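Local coordinates for stress-induced-phosphoprotein 1 (Caenorhabditis elegans, PDB 4GCN), which binds Hsp90 and inhibits its ATPase activity, forms a complex with Hsp70 and Hsp90, and raises thermotolerance and longevity, at residues A[7-10]-A[11-14]; A[31-34]-A[35-38]; A[119-122]-A[123-127]; A[99-102]-A[103-106]; A[69-72]-A[73-76]. All coordinates share one frame; numbering follows the deposited sequence. Where two conformers were deposited one is given.

Interaction 1 of 5, residues A[7-10]-A[11-14]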
loop_
_atom_site.group_PDB
_atom_site.type_symbol
_atom_site.label_atom_id
_atom_site.label_comp_id
_atom_site.label_asym_id
_atom_site.label_seq_id
_atom_site.Cartn_x
_atom_site.Cartn_y
_atom_site.Cartn_z
ATOM N N ALA A 7 7.953 -14.697 -12.281
ATOM C CA ALA A 7 6.597 -14.783 -12.822
ATOM C C ALA A 7 5.670 -13.769 -12.131
ATOM O O ALA A 7 4.884 -13.122 -12.764
ATOM C CB ALA A 7 6.025 -16.204 -12.670
ATOM N N ALA A 8 5.786 -13.643 -10.825
ATOM C CA ALA A 8 4.964 -12.723 -10.089
ATOM C C ALA A 8 5.207 -11.293 -10.524
ATOM O O ALA A 8 4.260 -10.507 -10.676
ATOM C CB ALA A 8 5.194 -12.878 -8.587
ATOM N N ILE A 9 6.466 -10.936 -10.658
ATOM C CA ILE A 9 6.807 -9.603 -11.104
ATOM C C ILE A 9 6.201 -9.303 -12.488
ATOM O O ILE A 9 5.835 -8.196 -12.753
ATOM C CB ILE A 9 8.348 -9.427 -11.070
ATOM C CG1 ILE A 9 8.813 -9.337 -9.622
ATOM C CG2 ILE A 9 8.764 -8.173 -11.815
ATOM C CD1 ILE A 9 10.311 -9.201 -9.440
ATOM N N ALA A 10 6.206 -10.282 -13.403
ATOM C CA ALA A 10 5.696 -10.104 -14.738
ATOM C C ALA A 10 4.185 -9.805 -14.641
ATOM O O ALA A 10 3.691 -8.919 -15.306
ATOM C CB ALA A 10 5.972 -11.354 -15.620
ATOM N N GLU A 11 3.462 -10.519 -13.800
ATOM C CA GLU A 11 2.070 -10.178 -13.548
ATOM C C GLU A 11 1.859 -8.762 -12.971
ATOM O O GLU A 11 0.945 -8.056 -13.388
ATOM C CB GLU A 11 1.415 -11.210 -12.635
ATOM C CG GLU A 11 1.011 -12.509 -13.352
ATOM C CD GLU A 11 -0.152 -12.304 -14.342
ATOM O OE1 GLU A 11 -0.938 -11.340 -14.268
ATOM O OE2 GLU A 11 -0.275 -13.113 -15.227
ATOM N N LYS A 12 2.744 -8.339 -12.073
ATOM C CA LYS A 12 2.685 -6.992 -11.525
ATOM C C LYS A 12 2.806 -5.958 -12.648
ATOM O O LYS A 12 2.114 -4.943 -12.641
ATOM C CB LYS A 12 3.811 -6.789 -10.494
ATOM C CG LYS A 12 3.901 -5.393 -9.878
ATOM C CD LYS A 12 5.311 -5.061 -9.459
ATOM C CE LYS A 12 6.147 -4.878 -10.699
ATOM N NZ LYS A 12 7.318 -4.098 -10.374
ATOM N N ASP A 13 3.705 -6.212 -13.561
ATOM C CA ASP A 13 3.942 -5.282 -14.673
ATOM C C ASP A 13 2.675 -5.191 -15.549
ATOM O O ASP A 13 2.289 -4.105 -16.035
ATOM C CB ASP A 13 5.195 -5.689 -15.435
ATOM C CG ASP A 13 6.465 -5.394 -14.663
ATOM O OD1 ASP A 13 6.430 -4.660 -13.647
ATOM O OD2 ASP A 13 7.505 -5.907 -15.057
ATOM N N LEU A 14 1.988 -6.318 -15.718
ATOM C CA LEU A 14 0.720 -6.332 -16.445
ATOM C C LEU A 14 -0.338 -5.565 -15.652
ATOM O O LEU A 14 -1.179 -4.817 -16.203
ATOM C CB LEU A 14 0.233 -7.784 -16.709
ATOM C CG LEU A 14 1.149 -8.652 -17.602
ATOM C CD1 LEU A 14 0.535 -10.023 -17.873
ATOM C CD2 LEU A 14 1.434 -7.986 -18.934
#

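Interaction 2 of 5, residues A[31-34]-A[35-38]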
loop_
_atom_site.group_PDB
_atom_site.type_symbol
_atom_site.label_atom_id
_atom_site.label_comp_id
_atom_site.label_asym_id
_atom_site.label_seq_id
_atom_site.Cartn_x
_atom_site.Cartn_y
_atom_site.Cartn_z
ATOM N N TYR A 31 -2.673 -8.176 -10.251
ATOM C CA TYR A 31 -1.975 -8.065 -8.955
ATOM C C TYR A 31 -2.333 -9.261 -8.115
ATOM O O TYR A 31 -1.520 -9.767 -7.383
ATOM C CB TYR A 31 -2.312 -6.749 -8.240
ATOM C CG TYR A 31 -1.787 -5.453 -8.873
ATOM C CD1 TYR A 31 -0.540 -5.375 -9.453
ATOM C CD2 TYR A 31 -2.580 -4.294 -8.869
ATOM C CE1 TYR A 31 -0.055 -4.166 -10.011
ATOM C CE2 TYR A 31 -2.147 -3.137 -9.439
ATOM C CZ TYR A 31 -0.878 -3.056 -10.005
ATOM O OH TYR A 31 -0.440 -1.886 -10.534
ATOM N N ASP A 32 -3.559 -9.746 -8.258
ATOM C CA ASP A 32 -4.003 -10.951 -7.514
ATOM C C ASP A 32 -3.220 -12.167 -7.973
ATOM O O ASP A 32 -2.836 -13.003 -7.161
ATOM C CB ASP A 32 -5.508 -11.217 -7.730
ATOM C CG ASP A 32 -6.413 -10.242 -6.906
ATOM O OD1 ASP A 32 -5.889 -9.537 -6.010
ATOM O OD2 ASP A 32 -7.616 -10.184 -7.182
ATOM N N LYS A 33 -3.012 -12.240 -9.278
ATOM C CA LYS A 33 -2.172 -13.280 -9.875
ATOM C C LYS A 33 -0.728 -13.165 -9.343
ATOM O O LYS A 33 -0.097 -14.171 -9.037
ATOM C CB LYS A 33 -2.236 -13.277 -11.406
ATOM C CG LYS A 33 -3.510 -13.938 -11.944
ATOM C CD LYS A 33 -3.438 -14.119 -13.449
ATOM C CE LYS A 33 -4.810 -14.247 -14.068
ATOM N NZ LYS A 33 -4.558 -14.520 -15.504
ATOM N N ALA A 34 -0.246 -11.939 -9.207
ATOM C CA ALA A 34 1.102 -11.733 -8.617
ATOM C C ALA A 34 1.214 -12.311 -7.201
ATOM O O ALA A 34 2.166 -13.034 -6.885
ATOM C CB ALA A 34 1.482 -10.256 -8.633
ATOM N N ILE A 35 0.207 -12.022 -6.375
ATOM C CA ILE A 35 0.164 -12.492 -5.026
ATOM C C ILE A 35 0.009 -14.000 -4.967
ATOM O O ILE A 35 0.583 -14.638 -4.099
ATOM C CB ILE A 35 -0.953 -11.750 -4.222
ATOM C CG1 ILE A 35 -0.553 -10.263 -4.093
ATOM C CG2 ILE A 35 -1.249 -12.496 -2.901
ATOM C CD1 ILE A 35 -1.693 -9.314 -3.770
ATOM N N GLU A 36 -0.747 -14.564 -5.885
ATOM C CA GLU A 36 -0.838 -16.019 -6.005
ATOM C C GLU A 36 0.521 -16.672 -6.254
ATOM O O GLU A 36 0.825 -17.669 -5.675
ATOM C CB GLU A 36 -1.786 -16.370 -7.127
ATOM C CG GLU A 36 -2.466 -17.717 -6.989
ATOM C CD GLU A 36 -3.379 -18.012 -8.180
ATOM O OE1 GLU A 36 -3.978 -17.052 -8.737
ATOM O OE2 GLU A 36 -3.464 -19.193 -8.593
ATOM N N LEU A 37 1.323 -16.074 -7.130
ATOM C CA LEU A 37 2.656 -16.579 -7.479
ATOM C C LEU A 37 3.712 -16.344 -6.391
ATOM O O LEU A 37 4.612 -17.160 -6.227
ATOM C CB LEU A 37 3.121 -15.910 -8.778
ATOM C CG LEU A 37 2.343 -16.366 -10.031
ATOM C CD1 LEU A 37 2.483 -15.422 -11.235
ATOM C CD2 LEU A 37 2.764 -17.780 -10.425
ATOM N N ASP A 38 3.627 -15.200 -5.708
ATOM C CA ASP A 38 4.613 -14.801 -4.704
ATOM C C ASP A 38 3.929 -13.860 -3.707
ATOM O O ASP A 38 3.962 -12.632 -3.840
ATOM C CB ASP A 38 5.866 -14.166 -5.306
ATOM C CG ASP A 38 6.893 -13.725 -4.243
ATOM O OD1 ASP A 38 6.853 -14.189 -3.083
ATOM O OD2 ASP A 38 7.740 -12.887 -4.611
#

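Interaction 3 of 5, residues A[119-122]-A[123-127]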
loop_
_atom_site.group_PDB
_atom_site.type_symbol
_atom_site.label_atom_id
_atom_site.label_comp_id
_atom_site.label_asym_id
_atom_site.label_seq_id
_atom_site.Cartn_x
_atom_site.Cartn_y
_atom_site.Cartn_z
ATOM N N VAL A 119 5.584 15.111 8.509
ATOM C CA VAL A 119 5.749 15.665 9.859
ATOM C C VAL A 119 4.939 16.937 9.996
ATOM O O VAL A 119 4.312 17.178 11.020
ATOM C CB VAL A 119 7.253 15.958 10.219
ATOM C CG1 VAL A 119 7.356 16.699 11.548
ATOM C CG2 VAL A 119 8.078 14.654 10.271
ATOM N N LYS A 120 4.976 17.760 8.950
ATOM C CA LYS A 120 4.287 19.028 8.977
ATOM C C LYS A 120 2.774 18.836 8.893
ATOM O O LYS A 120 2.006 19.454 9.673
ATOM C CB LYS A 120 4.782 19.918 7.842
ATOM C CG LYS A 120 6.218 20.435 8.019
ATOM C CD LYS A 120 6.569 21.514 6.974
ATOM C CE LYS A 120 8.068 21.838 6.935
ATOM N NZ LYS A 120 8.314 22.955 6.016
ATOM N N LYS A 121 2.384 17.930 8.009
ATOM C CA LYS A 121 0.982 17.570 7.823
ATOM C C LYS A 121 0.337 17.071 9.129
ATOM O O LYS A 121 -0.770 17.447 9.460
ATOM C CB LYS A 121 0.834 16.514 6.720
ATOM C CG LYS A 121 -0.539 15.800 6.727
ATOM C CD LYS A 121 -0.899 15.155 5.398
ATOM C CE LYS A 121 -2.148 14.324 5.554
ATOM N NZ LYS A 121 -2.610 13.841 4.249
ATOM N N VAL A 122 1.046 16.231 9.864
ATOM C CA VAL A 122 0.509 15.695 11.126
ATOM C C VAL A 122 0.380 16.760 12.223
ATOM O O VAL A 122 -0.595 16.746 12.979
ATOM C CB VAL A 122 1.351 14.525 11.616
ATOM C CG1 VAL A 122 0.924 14.122 13.007
ATOM C CG2 VAL A 122 1.215 13.366 10.629
ATOM N N LYS A 123 1.374 17.642 12.320
ATOM C CA LYS A 123 1.268 18.758 13.247
ATOM C C LYS A 123 0.001 19.589 12.919
ATOM O O LYS A 123 -0.765 19.889 13.836
ATOM C CB LYS A 123 2.558 19.567 13.274
ATOM C CG LYS A 123 3.601 19.021 14.278
ATOM C CD LYS A 123 5.054 19.335 13.877
ATOM C CE LYS A 123 6.094 18.436 14.560
ATOM N NZ LYS A 123 7.486 18.920 14.307
ATOM N N GLU A 124 -0.244 19.882 11.631
ATOM C CA GLU A 124 -1.429 20.617 11.211
ATOM C C GLU A 124 -2.682 19.893 11.598
ATOM O O GLU A 124 -3.626 20.516 12.044
ATOM C CB GLU A 124 -1.466 20.859 9.706
ATOM C CG GLU A 124 -0.402 21.825 9.207
ATOM C CD GLU A 124 -0.418 23.091 10.017
ATOM O OE1 GLU A 124 -1.483 23.746 10.070
ATOM O OE2 GLU A 124 0.608 23.395 10.652
ATOM N N LEU A 125 -2.706 18.586 11.433
ATOM C CA LEU A 125 -3.907 17.786 11.755
ATOM C C LEU A 125 -4.172 17.700 13.252
ATOM O O LEU A 125 -5.309 17.447 13.664
ATOM C CB LEU A 125 -3.790 16.329 11.229
ATOM C CG LEU A 125 -3.861 16.070 9.707
ATOM C CD1 LEU A 125 -3.643 14.601 9.319
ATOM C CD2 LEU A 125 -5.214 16.569 9.209
ATOM N N GLU A 126 -3.116 17.823 14.049
ATOM C CA GLU A 126 -3.259 17.778 15.494
ATOM C C GLU A 126 -3.527 19.165 16.125
ATOM O O GLU A 126 -3.799 19.234 17.317
ATOM C CB GLU A 126 -2.004 17.175 16.110
ATOM C CG GLU A 126 -1.780 15.744 15.712
ATOM C CD GLU A 126 -0.550 15.159 16.359
ATOM O OE1 GLU A 126 0.496 15.842 16.460
ATOM O OE2 GLU A 126 -0.625 13.997 16.782
ATOM N N LYS A 127 -3.408 20.247 15.349
ATOM C CA LYS A 127 -3.705 21.622 15.847
ATOM C C LYS A 127 -5.068 21.727 16.517
ATOM O O LYS A 127 -6.056 21.116 16.070
ATOM C CB LYS A 127 -3.653 22.668 14.730
ATOM C CG LYS A 127 -2.272 23.210 14.456
ATOM C CD LYS A 127 -2.346 24.515 13.675
ATOM C CE LYS A 127 -0.974 24.947 13.184
ATOM N NZ LYS A 127 0.131 24.426 14.038
ATOM O OXT LYS A 127 -5.170 22.447 17.516
#

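Interaction 4 of 5, residues A[99-102]-A[103-106]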
loop_
_atom_site.group_PDB
_atom_site.type_symbol
_atom_site.label_atom_id
_atom_site.label_comp_id
_atom_site.label_asym_id
_atom_site.label_seq_id
_atom_site.Cartn_x
_atom_site.Cartn_y
_atom_site.Cartn_z
ATOM N N LEU A 99 -10.261 10.856 11.618
ATOM C CA LEU A 99 -8.989 11.509 11.948
ATOM C C LEU A 99 -8.251 10.718 12.970
ATOM O O LEU A 99 -7.039 10.679 12.967
ATOM C CB LEU A 99 -9.223 12.909 12.531
ATOM C CG LEU A 99 -7.948 13.800 12.613
ATOM C CD1 LEU A 99 -7.573 14.203 11.198
ATOM C CD2 LEU A 99 -8.136 15.040 13.520
ATOM N N SER A 100 -8.984 10.123 13.902
ATOM C CA SER A 100 -8.329 9.401 14.979
ATOM C C SER A 100 -7.387 8.299 14.411
ATOM O O SER A 100 -6.168 8.238 14.731
ATOM C CB SER A 100 -9.372 8.846 15.939
ATOM O OG SER A 100 -10.016 9.884 16.659
ATOM N N LEU A 101 -7.966 7.490 13.546
ATOM C CA LEU A 101 -7.254 6.379 12.879
ATOM C C LEU A 101 -6.206 6.905 11.893
ATOM O O LEU A 101 -5.102 6.377 11.882
ATOM C CB LEU A 101 -8.209 5.343 12.245
ATOM C CG LEU A 101 -8.464 4.046 13.069
ATOM C CD1 LEU A 101 -7.196 3.144 13.061
ATOM C CD2 LEU A 101 -8.905 4.344 14.501
ATOM N N ALA A 102 -6.521 7.976 11.159
ATOM C CA ALA A 102 -5.592 8.584 10.233
ATOM C C ALA A 102 -4.338 8.950 10.983
ATOM O O ALA A 102 -3.227 8.621 10.545
ATOM C CB ALA A 102 -6.176 9.818 9.539
ATOM N N VAL A 103 -4.478 9.717 12.068
ATOM C CA VAL A 103 -3.320 10.167 12.848
ATOM C C VAL A 103 -2.575 8.964 13.511
ATOM O O VAL A 103 -1.330 8.954 13.553
ATOM C CB VAL A 103 -3.805 11.217 13.876
ATOM C CG1 VAL A 103 -2.791 11.496 14.959
ATOM C CG2 VAL A 103 -4.195 12.504 13.093
ATOM N N GLN A 104 -3.282 7.956 13.947
ATOM C CA GLN A 104 -2.585 6.737 14.472
ATOM C C GLN A 104 -1.627 6.194 13.391
ATOM O O GLN A 104 -0.473 5.871 13.714
ATOM C CB GLN A 104 -3.531 5.605 14.879
ATOM C CG GLN A 104 -4.092 5.707 16.301
ATOM C CD GLN A 104 -5.210 4.698 16.550
ATOM O OE1 GLN A 104 -5.122 3.546 16.109
ATOM N NE2 GLN A 104 -6.255 5.120 17.290
ATOM N N TRP A 105 -2.098 6.143 12.138
ATOM C CA TRP A 105 -1.340 5.533 11.070
ATOM C C TRP A 105 -0.171 6.451 10.641
ATOM O O TRP A 105 0.920 5.992 10.377
ATOM C CB TRP A 105 -2.234 5.193 9.868
ATOM C CG TRP A 105 -2.868 3.856 9.995
ATOM C CD1 TRP A 105 -4.120 3.534 10.478
ATOM C CD2 TRP A 105 -2.260 2.603 9.640
ATOM N NE1 TRP A 105 -4.313 2.160 10.504
ATOM C CE2 TRP A 105 -3.218 1.548 9.998
ATOM C CE3 TRP A 105 -1.025 2.248 9.154
ATOM C CZ2 TRP A 105 -2.958 0.206 9.740
ATOM C CZ3 TRP A 105 -0.789 0.907 8.829
ATOM C CH2 TRP A 105 -1.712 -0.094 9.142
ATOM N N PHE A 106 -0.424 7.745 10.566
ATOM C CA PHE A 106 0.591 8.713 10.189
ATOM C C PHE A 106 1.759 8.705 11.193
ATOM O O PHE A 106 2.898 8.817 10.825
ATOM C CB PHE A 106 -0.051 10.078 10.127
ATOM C CG PHE A 106 -0.924 10.311 8.893
ATOM C CD1 PHE A 106 -0.610 9.789 7.662
ATOM C CD2 PHE A 106 -2.033 11.128 8.973
ATOM C CE1 PHE A 106 -1.392 10.087 6.499
ATOM C CE2 PHE A 106 -2.838 11.394 7.820
ATOM C CZ PHE A 106 -2.495 10.874 6.597
#

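Interaction 5 of 5, residues A[69-72]-A[73-76]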
loop_
_atom_site.group_PDB
_atom_site.type_symbol
_atom_site.label_atom_id
_atom_site.label_comp_id
_atom_site.label_asym_id
_atom_site.label_seq_id
_atom_site.Cartn_x
_atom_site.Cartn_y
_atom_site.Cartn_z
ATOM N N VAL A 69 2.229 -4.160 5.582
ATOM C CA VAL A 69 2.994 -3.998 6.789
ATOM C C VAL A 69 3.341 -5.366 7.355
ATOM O O VAL A 69 4.516 -5.608 7.716
ATOM C CB VAL A 69 2.244 -3.163 7.866
ATOM C CG1 VAL A 69 2.944 -3.218 9.217
ATOM C CG2 VAL A 69 2.039 -1.748 7.427
ATOM N N GLU A 70 2.379 -6.262 7.431
ATOM C CA GLU A 70 2.605 -7.580 8.016
ATOM C C GLU A 70 3.641 -8.377 7.188
ATOM O O GLU A 70 4.612 -8.954 7.727
ATOM C CB GLU A 70 1.272 -8.322 8.060
ATOM C CG GLU A 70 1.290 -9.602 8.840
ATOM C CD GLU A 70 -0.091 -10.229 8.889
ATOM O OE1 GLU A 70 -1.108 -9.490 9.020
ATOM O OE2 GLU A 70 -0.156 -11.457 8.761
ATOM N N VAL A 71 3.416 -8.389 5.881
ATOM C CA VAL A 71 4.286 -9.051 4.932
ATOM C C VAL A 71 5.679 -8.428 4.929
ATOM O O VAL A 71 6.686 -9.154 4.850
ATOM C CB VAL A 71 3.651 -8.996 3.497
ATOM C CG1 VAL A 71 4.683 -9.375 2.417
ATOM C CG2 VAL A 71 2.438 -9.921 3.484
ATOM N N GLY A 72 5.732 -7.105 4.941
ATOM C CA GLY A 72 6.983 -6.357 4.925
ATOM C C GLY A 72 7.819 -6.701 6.135
ATOM O O GLY A 72 9.046 -6.887 6.035
ATOM N N ARG A 73 7.154 -6.832 7.287
ATOM C CA ARG A 73 7.882 -7.169 8.527
ATOM C C ARG A 73 8.336 -8.587 8.538
ATOM O O ARG A 73 9.418 -8.868 9.009
ATOM C CB ARG A 73 7.003 -6.907 9.751
ATOM C CG ARG A 73 6.994 -5.431 10.136
ATOM C CD ARG A 73 5.970 -4.935 11.132
ATOM N NE ARG A 73 6.284 -3.539 11.512
ATOM C CZ ARG A 73 5.500 -2.772 12.246
ATOM N NH1 ARG A 73 4.304 -3.208 12.654
ATOM N NH2 ARG A 73 5.898 -1.545 12.559
ATOM N N GLU A 74 7.483 -9.494 8.060
ATOM C CA GLU A 74 7.793 -10.939 8.095
ATOM C C GLU A 74 8.985 -11.196 7.193
ATOM O O GLU A 74 9.881 -11.978 7.535
ATOM C CB GLU A 74 6.613 -11.769 7.585
ATOM C CG GLU A 74 5.482 -11.858 8.560
ATOM C CD GLU A 74 4.166 -12.405 7.981
ATOM O OE1 GLU A 74 3.914 -12.274 6.759
ATOM O OE2 GLU A 74 3.364 -12.956 8.790
ATOM N N THR A 75 9.025 -10.503 6.050
ATOM C CA THR A 75 10.007 -10.769 5.022
ATOM C C THR A 75 11.226 -9.838 5.119
ATOM O O THR A 75 12.151 -9.926 4.293
ATOM C CB THR A 75 9.394 -10.610 3.618
ATOM O OG1 THR A 75 9.017 -9.250 3.381
ATOM C CG2 THR A 75 8.139 -11.546 3.430
ATOM N N ARG A 76 11.233 -8.950 6.113
ATOM C CA ARG A 76 12.309 -7.984 6.292
ATOM C C ARG A 76 12.465 -7.139 5.061
ATOM O O ARG A 76 13.591 -6.831 4.653
ATOM C CB ARG A 76 13.621 -8.674 6.591
ATOM C CG ARG A 76 13.539 -9.732 7.711
ATOM C CD ARG A 76 13.461 -9.122 9.095
ATOM N NE ARG A 76 14.444 -8.040 9.304
ATOM C CZ ARG A 76 15.629 -8.172 9.911
ATOM N NH1 ARG A 76 16.427 -7.106 10.037
ATOM N NH2 ARG A 76 16.018 -9.341 10.403
#

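Interaction 1 of 5, residues A[7-10]-A[11-14]
The carbonyl oxygen of Ile9 receives the backbone N of Asp13 at 3.0 Å, a sound helical bond. The Asp13 side chain passes close to the same oxygen without bonding to it. Its CG lies 3.4 Å from Ile9 O, because CG stands anti to the carbonyl carbon of Asp13 (chi1 -73°) and folds back along the helix. Ile9 and Asp13 run side by side and point the same way. The methyl CG2 of Ile9 comes within 4.2 Å of Asp13 OD2, a loose touch between a methyl and a carboxylate. Lys12 CB also lies 3.3 Å from Ile9 O. The Lys12 chain sets off anti to the backbone N and then bends at chi3 (70°). That bend carries NZ round to the carboxylate of the next residue, where Lys12 NZ and Asp13 OD1 form a salt bridge of 3.4 Å. One residue earlier, Lys12 N donates to Ala8 O, also at 3.0 Å. Glu11 N donates to Ala7 O with an almost straight N-H (167°). The Glu11 chain bends at chi2, and its OE1 is hydrogen-bonded to His30 on helix 24-37. Leu14 N bonds to Ala10 O, and Leu14 CG lies 3.4 Å from that oxygen. The small side chain of Ala8 is buried against Phe44 and Leu37, while Ile9, Ala10 and Asp13 are exposed. This one-sided burial fits the first helix of a tetratricopeptide repeat, which packs antiparallel to its partner, helix 24-37.

Interaction 2 of 5, residues A[31-34]-A[35-38]
Ile35 N is bonded to Tyr31 O at 3.0 Å in the second helix of the first predicted TPR repeat. The tight side of this turn is hydrocarbon against backbone oxygen. Ile35 CG1 stands anti to its carbonyl carbon (chi1 -66°). It therefore lies beside the backbone N and 3.5 Å from Tyr31 O, with CD1 almost as near. Tyr31 itself is buried. Its ring leads away to helix 42-54, and its OH is hydrogen-bonded to Asn16. Ala34 is buried too, and its short side chain faces helix 3-20.

The other side is loose. Lys33 and Glu36 are both exposed, and their side chains barely meet, with Lys33 CG 4.5 Å from Glu36 OE1. Asp32 is also exposed, but its OD1 makes a salt bridge with Lys48. Leu37 packs toward helix 3-20, its CG 3.4 Å from Lys33 O.

The helix ends here. Asp38 is the first residue to leave helical backbone angles, and its buried side chain turns away to a hydrogen bond with Ser40. Its backbone still closes the last turn: Asp38 N reaches Ala34 O at 2.9 Å.

Interaction 3 of 5, residues A[119-122]-A[123-127]
Four backbone bonds run from Lys123, Glu124, Leu125 and Glu126 back to Val119, Lys120, Lys121 and Val122, and the last is the most bent, with an N-H...O angle of 138° for Glu126 N on Val122 O. They form the end of helix 116-126, the C-terminal helix that packs on helix 99-112 of the third predicted TPR repeat.

Three pairs of side chains lie side by side along it, each four residues apart. The first is Val119 with Lys123. The lysine chain is extended beyond CG and lies alongside the valine. In the conformer given, Lys123 CE is 3.7 Å from Val119 CG1, but a second conformer of the lysine makes this contact doubtful. The second pair is Lys121 and Leu125, where Lys121 CE meets Leu125 CD1 at 4.1 Å. This lysine reaches on to helix 79-95, where NZ is hydrogen-bonded to Gln94. Leu125 and Lys121 both touch Phe106, so the pair forms part of the helix's inner face.

On the outer side, Glu124 bends at chi2 (-51°), and its OE2 forms a salt bridge of 3.6 Å with Lys127 NZ near the chain end.

Val122, the buried residue of the group, has Glu126 as its neighbour. The CG of Glu126 passes close to Val122 O, and its OE2 is hydrogen-bonded to His107. That reach across to helix 99-112 lays the carboxylate carbon against the valine, with Glu126 CD 3.8 Å from Val122 CG1.

Interaction 4 of 5, residues A[99-102]-A[103-106]
The indole of Trp105 has Leu101 O at its edge, in the ring plane, with Trp105 CD1 3.3 Å from that oxygen. Its other neighbours come from elsewhere in the chain: Phe93 meets the ring with planes about 25° apart, and Arg108 makes a cation-pi contact with it. Met86, Ala89, Glu66 and Val69 also touch it. The second ring, Phe106, lies obliquely to Ala102 O, with CD2 3.2 Å away. Phe106 also touches Gln94 of helix 79-95 and Leu118 of helix 116-126. Both rings belong to the second helix of the third predicted TPR repeat, and both are buried.

Leu101 packs beside the indole. It has an unusual first torsion (chi1 -99°), and its end swings back toward the next turn. There its CD1 meets Trp105 CD1 at 4.0 Å. The same methyl lies 3.7 Å from Gln104 OE1, so the exposed amide runs across the leucine. Leu99 and Val103 form a separate apolar pair, meeting through Leu99 CG and Val103 CG2.

The backbone bonds are regular. Val103 N on Leu99 O is nearly straight, at 174°. Trp105 N goes to Leu101 O, with a weak second bond to Ala102 O. That second oxygen's main donor is Phe106 N, at 2.9 Å. Near the helix start, Asp98 OD1 accepts from Leu101 N. Ala102 is small enough to sit against the Phe106 ring, with Ala102 CB 4.1 Å from Phe106 CE2.

Interaction 5 of 5, residues A[69-72]-A[73-76]
Thr75 makes two hydrogen bonds to Val71 O. The backbone N of Thr75 lies 3.0 Å from Val71 O, and Thr75 OG1 donates to the same oxygen at 2.8 Å. The two donors come from opposite faces of the carbonyl plane. The hydroxyl can do this because OG1 stands between the backbone N and the carbonyl carbon (chi1 65°), which turns it back along the helix. Arg73 N and Glu74 N make the preceding bonds, to Val69 O and Glu70 O.

Van der Waals packing joins Val69 and Arg73. The arginine chain is extended and runs alongside the valine, so that Val69 CG1 lies over one face of the guanidinium, 3.7 Å from Arg73 NH1. Beyond it, NH2 has a long, weak ion pair with Glu112. Val69 is buried against Ala85 and Met86.

Like charges are the third kind. Glu70 and Glu74 are both exposed. In the conformer given, Glu70 OE2 lies 3.8 Å from Glu74 OE2. This proximity is doubtful, because Glu70 has a second conformer. Any repulsion between the two would probably be eased by solvent.

The helix stops just beyond. Arg76 is the first residue to leave helical angles, with positive phi (58°). It lies close to the C-terminal end of helix 58-74, the second helix of the second predicted TPR repeat.

In the fold
All five contacts are local, within one helix each, in an all-helical TPR domain. Interactions 1 and 2 lie on consecutive helices and touch through alanine and leucine side chains, the Tyr31 ring and backbone oxygens. Interactions 4 and 3 form a similar touching pair at the far end, where Phe106 reaches helix 116-126. The two pairs are on opposite sides of the chain's centre; interactions 1 and 3 are about 37 Å apart between centres. Interaction 5 is nearest the centre and meets interaction 4 through Val69 and Trp105. Interactions 1 and 3 are surface contacts bearing salt bridges. Interactions 2, 4 and 5 are partly buried, and only interaction 4 carries two buried aromatic rings.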